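Local structure of free serine kinase (Thermococcus kodakarensis KOD1, 5X0F) at residues Pro28-Val33 / Asp69-Trp74; Gly153-Gln158 / Glu216-Lys221. The protein phosphorylates free L-serine with ADP as phosphate donor, giving O-phospho-L-serine and AMP in the first step of cysteine biosynthesis from serine. The protein carries 1 engineered substitution. All coordinates share one frame; numbering follows the deposited sequence.

Overall arrangement
Contact 1 lies against the phosphate of the bound AMP and holds Ala-30, the engineered replacement of the inferred active-site glutamate; contact 2 lies farther from the nucleotide, its centre about 15 Å from that of contact 1. Residues 28-33 and 216-221 join the two directly. Two probable backbone hydrogen bonds, His-29 O to Tyr-218 N and Gln-31 N to Tyr-218 O, each 2.8 Å, bind these loops together. Gln-31 packs on Val-217 and Val-33 on Pro-220. The nearest side-chain atoms of Tyr-218 and Ala-30 are about 5 Å apart, whereas the side chain of Val-217 is about 13 Å from AMP at its nearest. Lys-221, at the end of contact 2, binds O-phospho-L-serine.

Contact 1: residues Pro28-Val33 / Asp69-Trp74. Engineered in segment 28-33: Ala-30 (natural residue Glu). With AMP (adenosine monophosphate), chain B.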
loop_
_atom_site.group_PDB
_atom_site.type_symbol
_atom_site.label_atom_id
_atom_site.label_comp_id
_atom_site.label_asym_id
_atom_site.label_seq_id
_atom_site.Cartn_x
_atom_site.Cartn_y
_atom_site.Cartn_z
ATOM N N PRO A 28 -2.749 -6.570 -10.126
ATOM C CA PRO A 28 -2.617 -5.795 -8.883
ATOM C C PRO A 28 -2.241 -6.685 -7.696
ATOM O O PRO A 28 -2.551 -7.882 -7.678
ATOM C CB PRO A 28 -4.043 -5.248 -8.695
ATOM C CG PRO A 28 -4.895 -6.365 -9.186
ATOM C CD PRO A 28 -4.159 -6.870 -10.419
ATOM N N HIS A 29 -1.594 -6.085 -6.706
ATOM C CA HIS A 29 -1.322 -6.679 -5.419
ATOM C C HIS A 29 -2.004 -5.965 -4.251
ATOM O O HIS A 29 -1.818 -6.348 -3.100
ATOM C CB HIS A 29 0.198 -6.786 -5.216
ATOM C CG HIS A 29 0.896 -5.510 -4.850
ATOM N ND1 HIS A 29 1.617 -4.757 -5.754
ATOM C CD2 HIS A 29 1.029 -4.884 -3.661
ATOM C CE1 HIS A 29 2.133 -3.705 -5.148
ATOM N NE2 HIS A 29 1.812 -3.771 -3.871
ATOM N N ALA A 30 -2.821 -4.959 -4.574
ATOM C CA ALA A 30 -3.521 -4.188 -3.568
ATOM C C ALA A 30 -4.927 -3.851 -4.025
ATOM O O ALA A 30 -5.166 -3.576 -5.217
ATOM C CB ALA A 30 -2.761 -2.889 -3.281
ATOM N N GLN A 31 -5.821 -3.852 -3.055
ATOM C CA GLN A 31 -7.161 -3.274 -3.202
ATOM C C GLN A 31 -7.076 -1.805 -3.650
ATOM O O GLN A 31 -6.182 -1.069 -3.243
ATOM C CB GLN A 31 -7.916 -3.374 -1.894
ATOM C CG GLN A 31 -8.230 -4.797 -1.492
ATOM C CD GLN A 31 -8.998 -4.889 -0.193
ATOM O OE1 GLN A 31 -8.923 -4.010 0.668
ATOM N NE2 GLN A 31 -9.720 -5.968 -0.036
ATOM N N LEU A 32 -8.020 -1.382 -4.472
ATOM C CA LEU A 32 -8.041 0.022 -4.941
ATOM C C LEU A 32 -8.670 0.956 -3.899
ATOM O O LEU A 32 -9.447 0.542 -3.055
ATOM C CB LEU A 32 -8.781 0.129 -6.277
ATOM C CG LEU A 32 -8.289 -0.798 -7.398
ATOM C CD1 LEU A 32 -9.259 -0.822 -8.583
ATOM C CD2 LEU A 32 -6.893 -0.370 -7.840
ATOM N N VAL A 33 -8.391 2.236 -4.077
ATOM C CA VAL A 33 -8.892 3.314 -3.276
ATOM C C VAL A 33 -9.655 4.162 -4.270
ATOM O O VAL A 33 -9.068 4.773 -5.181
ATOM C CB VAL A 33 -7.789 4.114 -2.576
ATOM C CG1 VAL A 33 -8.402 5.279 -1.800
ATOM C CG2 VAL A 33 -7.047 3.214 -1.603
ATOM N N ASP A 69 4.085 -0.410 -8.893
ATOM C CA ASP A 69 3.561 0.941 -8.660
ATOM C C ASP A 69 2.713 1.301 -9.858
ATOM O O ASP A 69 3.139 1.170 -11.008
ATOM C CB ASP A 69 4.728 1.952 -8.463
ATOM C CG ASP A 69 4.253 3.332 -8.062
ATOM O OD1 ASP A 69 3.603 3.442 -7.023
ATOM O OD2 ASP A 69 4.482 4.306 -8.815
ATOM N N GLY A 70 1.493 1.771 -9.566
ATOM C CA GLY A 70 0.563 2.129 -10.615
ATOM C C GLY A 70 -0.831 1.547 -10.527
ATOM O O GLY A 70 -1.513 1.538 -11.557
ATOM N N HIS A 71 -1.295 1.098 -9.366
ATOM C CA HIS A 71 -2.635 0.466 -9.312
ATOM C C HIS A 71 -3.789 1.328 -9.854
ATOM O O HIS A 71 -4.664 0.823 -10.566
ATOM C CB HIS A 71 -2.986 0.018 -7.905
ATOM C CG HIS A 71 -2.171 -1.146 -7.429
ATOM N ND1 HIS A 71 -1.222 -1.012 -6.450
ATOM C CD2 HIS A 71 -2.188 -2.457 -7.756
ATOM C CE1 HIS A 71 -0.649 -2.181 -6.213
ATOM N NE2 HIS A 71 -1.228 -3.080 -6.981
ATOM N N HIS A 72 -3.795 2.604 -9.483
ATOM C CA HIS A 72 -4.898 3.508 -9.886
ATOM C C HIS A 72 -4.799 4.036 -11.317
ATOM O O HIS A 72 -5.823 4.229 -11.977
ATOM C CB HIS A 72 -5.090 4.588 -8.858
ATOM C CG HIS A 72 -5.312 4.036 -7.487
ATOM N ND1 HIS A 72 -4.268 3.763 -6.632
ATOM C CD2 HIS A 72 -6.422 3.573 -6.878
ATOM C CE1 HIS A 72 -4.733 3.225 -5.526
ATOM N NE2 HIS A 72 -6.039 3.101 -5.649
ATOM N N ARG A 73 -3.574 4.241 -11.807
ATOM C CA ARG A 73 -3.345 4.409 -13.239
ATOM C C ARG A 73 -3.897 3.236 -14.046
ATOM O O ARG A 73 -4.653 3.410 -15.001
ATOM C CB ARG A 73 -1.845 4.568 -13.554
ATOM C CG ARG A 73 -1.356 5.982 -13.294
ATOM C CD ARG A 73 0.167 5.997 -13.169
ATOM N NE ARG A 73 0.629 5.598 -11.839
ATOM C CZ ARG A 73 1.900 5.307 -11.531
ATOM N NH1 ARG A 73 2.843 5.408 -12.439
ATOM N NH2 ARG A 73 2.233 5.004 -10.278
ATOM N N TRP A 74 -3.506 2.027 -13.647
ATOM C CA TRP A 74 -4.026 0.801 -14.306
ATOM C C TRP A 74 -5.550 0.742 -14.283
ATOM O O TRP A 74 -6.181 0.598 -15.321
ATOM C CB TRP A 74 -3.439 -0.440 -13.622
ATOM C CG TRP A 74 -4.051 -1.775 -13.999
ATOM C CD1 TRP A 74 -3.854 -2.472 -15.122
ATOM C CD2 TRP A 74 -4.895 -2.570 -13.165
ATOM N NE1 TRP A 74 -4.565 -3.658 -15.090
ATOM C CE2 TRP A 74 -5.187 -3.760 -13.875
ATOM C CE3 TRP A 74 -5.404 -2.409 -11.885
ATOM C CZ2 TRP A 74 -6.015 -4.758 -13.359
ATOM C CZ3 TRP A 74 -6.230 -3.431 -11.353
ATOM C CH2 TRP A 74 -6.514 -4.588 -12.092
HETATM P P AMP B . -1.156 5.017 -8.539
HETATM O O1P AMP B . -1.362 4.665 -10.001
HETATM O O2P AMP B . -1.753 4.060 -7.537
HETATM O O3P AMP B . 0.271 5.418 -8.245
HETATM O "O5'" AMP B . -2.059 6.350 -8.298
HETATM C "C5'" AMP B . -2.364 7.244 -9.361
HETATM C "C4'" AMP B . -1.132 7.977 -9.858
HETATM O "O4'" AMP B . -1.462 8.689 -11.048
HETATM C "C3'" AMP B . -0.576 9.019 -8.891
HETATM O "O3'" AMP B . 0.723 8.630 -8.440
HETATM C "C2'" AMP B . -0.461 10.294 -9.695
HETATM O "O2'" AMP B . 0.817 10.954 -9.603
HETATM C "C1'" AMP B . -0.560 9.769 -11.111
HETATM N N9 AMP B . -1.036 10.703 -12.132
HETATM C C8 AMP B . -1.829 11.799 -11.991
HETATM N N7 AMP B . -2.048 12.346 -13.208
HETATM C C5 AMP B . -1.428 11.592 -14.135
HETATM C C6 AMP B . -1.249 11.609 -15.591
HETATM N N6 AMP B . -1.816 12.575 -16.347
HETATM N N1 AMP B . -0.504 10.619 -16.163
HETATM C C2 AMP B . 0.054 9.625 -15.421
HETATM N N3 AMP B . -0.047 9.563 -14.076
HETATM C C4 AMP B . -0.756 10.506 -13.411
#
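His-71 and His-72 both carry CG beside the backbone N, at chi1 -70° and -55°, and from the first turn of helix 71-79 their rings reach two points of the loop 28-33. They belong to the Gly-His-His-Arg sequence (residues 70-73) of the ParB-like domain, where the start of a helix cradles a phosphate. NE2 of His-71 accepts the backbone N-H of His-29 at 3.0 Å, the donor lying somewhat out of the ring plane. The same ring turns its edge to the face of His-29 in a T-shaped stack, planes at 71°, with CE1 of His-71 3.3 Å from CE1 of His-29; the engineered Ala-30 lays CB over a face of His-71. The His-29 ring is held at both nitrogens, by Ile-67 O and the OG1 of Thr-223, a residue that binds O-phospho-L-serine.

His-72 bridges loop and nucleotide: NE2 takes the N-H of Val-33 at 3.0 Å, almost exactly in the ring plane, while ND1 gives its hydrogen to AMP O2P at 2.7 Å. A leucine here would probably leave the Val-33 N-H without its acceptor and the phosphate oxygen with one bond fewer. Arg-73 adds to the grip, its backbone N and NE both bonding O1P. Pro-28 meets the Trp-74 indole obliquely, CD of Pro-28 lying 3.7 Å from CH2 of Trp-74. The guanidinium of Arg-73 is shared through NH2, which reaches AMP O3P at 2.9 Å and, in a salt bridge, Asp-69 OD2 at 2.8 Å, the oxygen being met from above the carboxylate plane.

Contact 2: residues Gly153-Gln158 / Glu216-Lys221; sequences GGLEEQ and EVYSPK
Leu-155 and Tyr-218 form the apolar centre of this contact, which sets the N-terminal end of helix 155-170, carrying one half of a capping box, against the loop joining helix 205-213 to strand 224-226. The leucine crosses the tyrosine at about a right angle, CD1 of Leu-155 lying 4.0 Å from CD1 of Tyr-218 in an oblique approach to the ring. Its CG is anti to the backbone N (chi1 176°), which brings the two methyls up to residues 216-218. The second, CD2, stands 4.0 Å from OE1 of Glu-216, whose extended chain runs past the leucine in the opposite direction, and 4.2 Å from the backbone O of Val-217. One turn along the helix, Gln-158 approaches more loosely: its backbone O is 4.4 Å from OG of Ser-219.

The contact is thus slight and mostly van der Waals, and further residues surround it. Leu-211 of helix 205-213 touches Leu-155, Glu-216 and Tyr-218 alike. Lys-159, the next residue of the helix, adds a polar tie by bonding the Val-217 carbonyl through NZ, and NE2 of Gln-158 is taken up by Ala-140 O. At the far end of the loop Lys-221, which binds O-phospho-L-serine, forms a salt bridge with Glu-4 and a cation-pi contact with Trp-102.

The half capping box lies behind Leu-155. The N-cap is Gly-154, which lacks a side chain to return the bond; its backbone N donates to OE2 of Glu-157 at 2.8 Å, from above the carboxylate plane.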
loop_
_atom_site.group_PDB
_atom_site.type_symbol
_atom_site.label_atom_id
_atom_site.label_comp_id
_atom_site.label_asym_id
_atom_site.label_seq_id
_atom_site.Cartn_x
_atom_site.Cartn_y
_atom_site.Cartn_z
ATOM N N GLY A 153 -4.047 -13.467 14.046
ATOM C CA GLY A 153 -4.440 -13.948 12.724
ATOM C C GLY A 153 -3.390 -13.698 11.666
ATOM O O GLY A 153 -2.209 -13.533 11.981
ATOM N N GLY A 154 -3.844 -13.712 10.411
ATOM C CA GLY A 154 -3.030 -13.472 9.225
ATOM C C GLY A 154 -3.743 -12.512 8.282
ATOM O O GLY A 154 -4.375 -11.556 8.733
ATOM N N LEU A 155 -3.667 -12.767 6.974
ATOM C CA LEU A 155 -4.087 -11.765 5.990
ATOM C C LEU A 155 -5.539 -11.338 6.138
ATOM O O LEU A 155 -5.832 -10.149 6.044
ATOM C CB LEU A 155 -3.836 -12.221 4.547
ATOM C CG LEU A 155 -4.342 -11.240 3.456
ATOM C CD1 LEU A 155 -3.803 -9.796 3.578
ATOM C CD2 LEU A 155 -4.054 -11.810 2.074
ATOM N N GLU A 156 -6.451 -12.293 6.341
ATOM C CA GLU A 156 -7.884 -11.955 6.418
ATOM C C GLU A 156 -8.160 -11.003 7.595
ATOM O O GLU A 156 -8.941 -10.044 7.474
ATOM C CB GLU A 156 -8.752 -13.231 6.500
ATOM N N GLU A 157 -7.476 -11.243 8.714
ATOM C CA GLU A 157 -7.609 -10.399 9.899
ATOM C C GLU A 157 -6.954 -9.039 9.696
ATOM O O GLU A 157 -7.446 -8.044 10.195
ATOM C CB GLU A 157 -7.025 -11.091 11.141
ATOM C CG GLU A 157 -7.824 -12.313 11.624
ATOM C CD GLU A 157 -7.603 -13.591 10.808
ATOM O OE1 GLU A 157 -8.417 -14.529 10.940
ATOM O OE2 GLU A 157 -6.623 -13.674 10.034
ATOM N N GLN A 158 -5.845 -9.001 8.963
ATOM C CA GLN A 158 -5.207 -7.723 8.612
ATOM C C GLN A 158 -6.129 -6.847 7.737
ATOM O O GLN A 158 -6.246 -5.635 7.944
ATOM C CB GLN A 158 -3.838 -7.972 7.951
ATOM C CG GLN A 158 -2.808 -8.550 8.923
ATOM C CD GLN A 158 -1.500 -9.002 8.284
ATOM O OE1 GLN A 158 -1.476 -9.516 7.167
ATOM N NE2 GLN A 158 -0.405 -8.835 9.009
ATOM N N GLU A 216 -4.876 -13.057 -5.329
ATOM C CA GLU A 216 -5.277 -12.326 -4.108
ATOM C C GLU A 216 -4.617 -10.945 -4.066
ATOM O O GLU A 216 -3.673 -10.682 -4.816
ATOM C CB GLU A 216 -4.912 -13.134 -2.867
ATOM C CG GLU A 216 -5.667 -14.442 -2.731
ATOM C CD GLU A 216 -5.153 -15.303 -1.595
ATOM O OE1 GLU A 216 -4.784 -14.747 -0.539
ATOM O OE2 GLU A 216 -5.122 -16.547 -1.752
ATOM N N VAL A 217 -5.116 -10.081 -3.179
ATOM C CA VAL A 217 -4.565 -8.740 -2.973
ATOM C C VAL A 217 -4.461 -8.388 -1.499
ATOM O O VAL A 217 -5.276 -8.851 -0.705
ATOM C CB VAL A 217 -5.424 -7.631 -3.661
ATOM C CG1 VAL A 217 -5.307 -7.739 -5.176
ATOM C CG2 VAL A 217 -6.903 -7.715 -3.252
ATOM N N TYR A 218 -3.504 -7.515 -1.173
ATOM C CA TYR A 218 -3.429 -6.858 0.154
ATOM C C TYR A 218 -4.422 -5.703 0.273
ATOM O O TYR A 218 -4.940 -5.212 -0.727
ATOM C CB TYR A 218 -2.018 -6.294 0.398
ATOM C CG TYR A 218 -0.888 -7.327 0.424
ATOM C CD1 TYR A 218 -0.755 -8.235 1.488
ATOM C CD2 TYR A 218 0.061 -7.373 -0.587
ATOM C CE1 TYR A 218 0.293 -9.160 1.533
ATOM C CE2 TYR A 218 1.101 -8.300 -0.558
ATOM C CZ TYR A 218 1.224 -9.182 0.507
ATOM O OH TYR A 218 2.263 -10.113 0.521
ATOM N N SER A 219 -4.638 -5.224 1.497
ATOM C CA SER A 219 -5.321 -3.944 1.700
ATOM C C SER A 219 -4.479 -2.820 1.100
ATOM O O SER A 219 -3.295 -3.038 0.814
ATOM C CB SER A 219 -5.513 -3.677 3.196
ATOM O OG SER A 219 -6.429 -4.587 3.717
ATOM N N PRO A 220 -5.074 -1.620 0.909
ATOM C CA PRO A 220 -4.238 -0.473 0.552
ATOM C C PRO A 220 -3.200 -0.258 1.652
ATOM O O PRO A 220 -3.389 -0.727 2.799
ATOM C CB PRO A 220 -5.242 0.703 0.493
ATOM C CG PRO A 220 -6.574 0.060 0.287
ATOM C CD PRO A 220 -6.477 -1.205 1.102
ATOM N N LYS A 221 -2.097 0.397 1.298
ATOM C CA LYS A 221 -1.061 0.790 2.274
ATOM C C LYS A 221 -0.426 -0.404 3.018
ATOM O O LYS A 221 -0.073 -0.306 4.203
ATOM C CB LYS A 221 -1.608 1.835 3.258
ATOM C CG LYS A 221 -1.873 3.177 2.612
ATOM C CD LYS A 221 -0.566 3.914 2.383
ATOM C CE LYS A 221 -0.791 5.359 2.067
ATOM N NZ LYS A 221 -1.065 5.556 0.627
#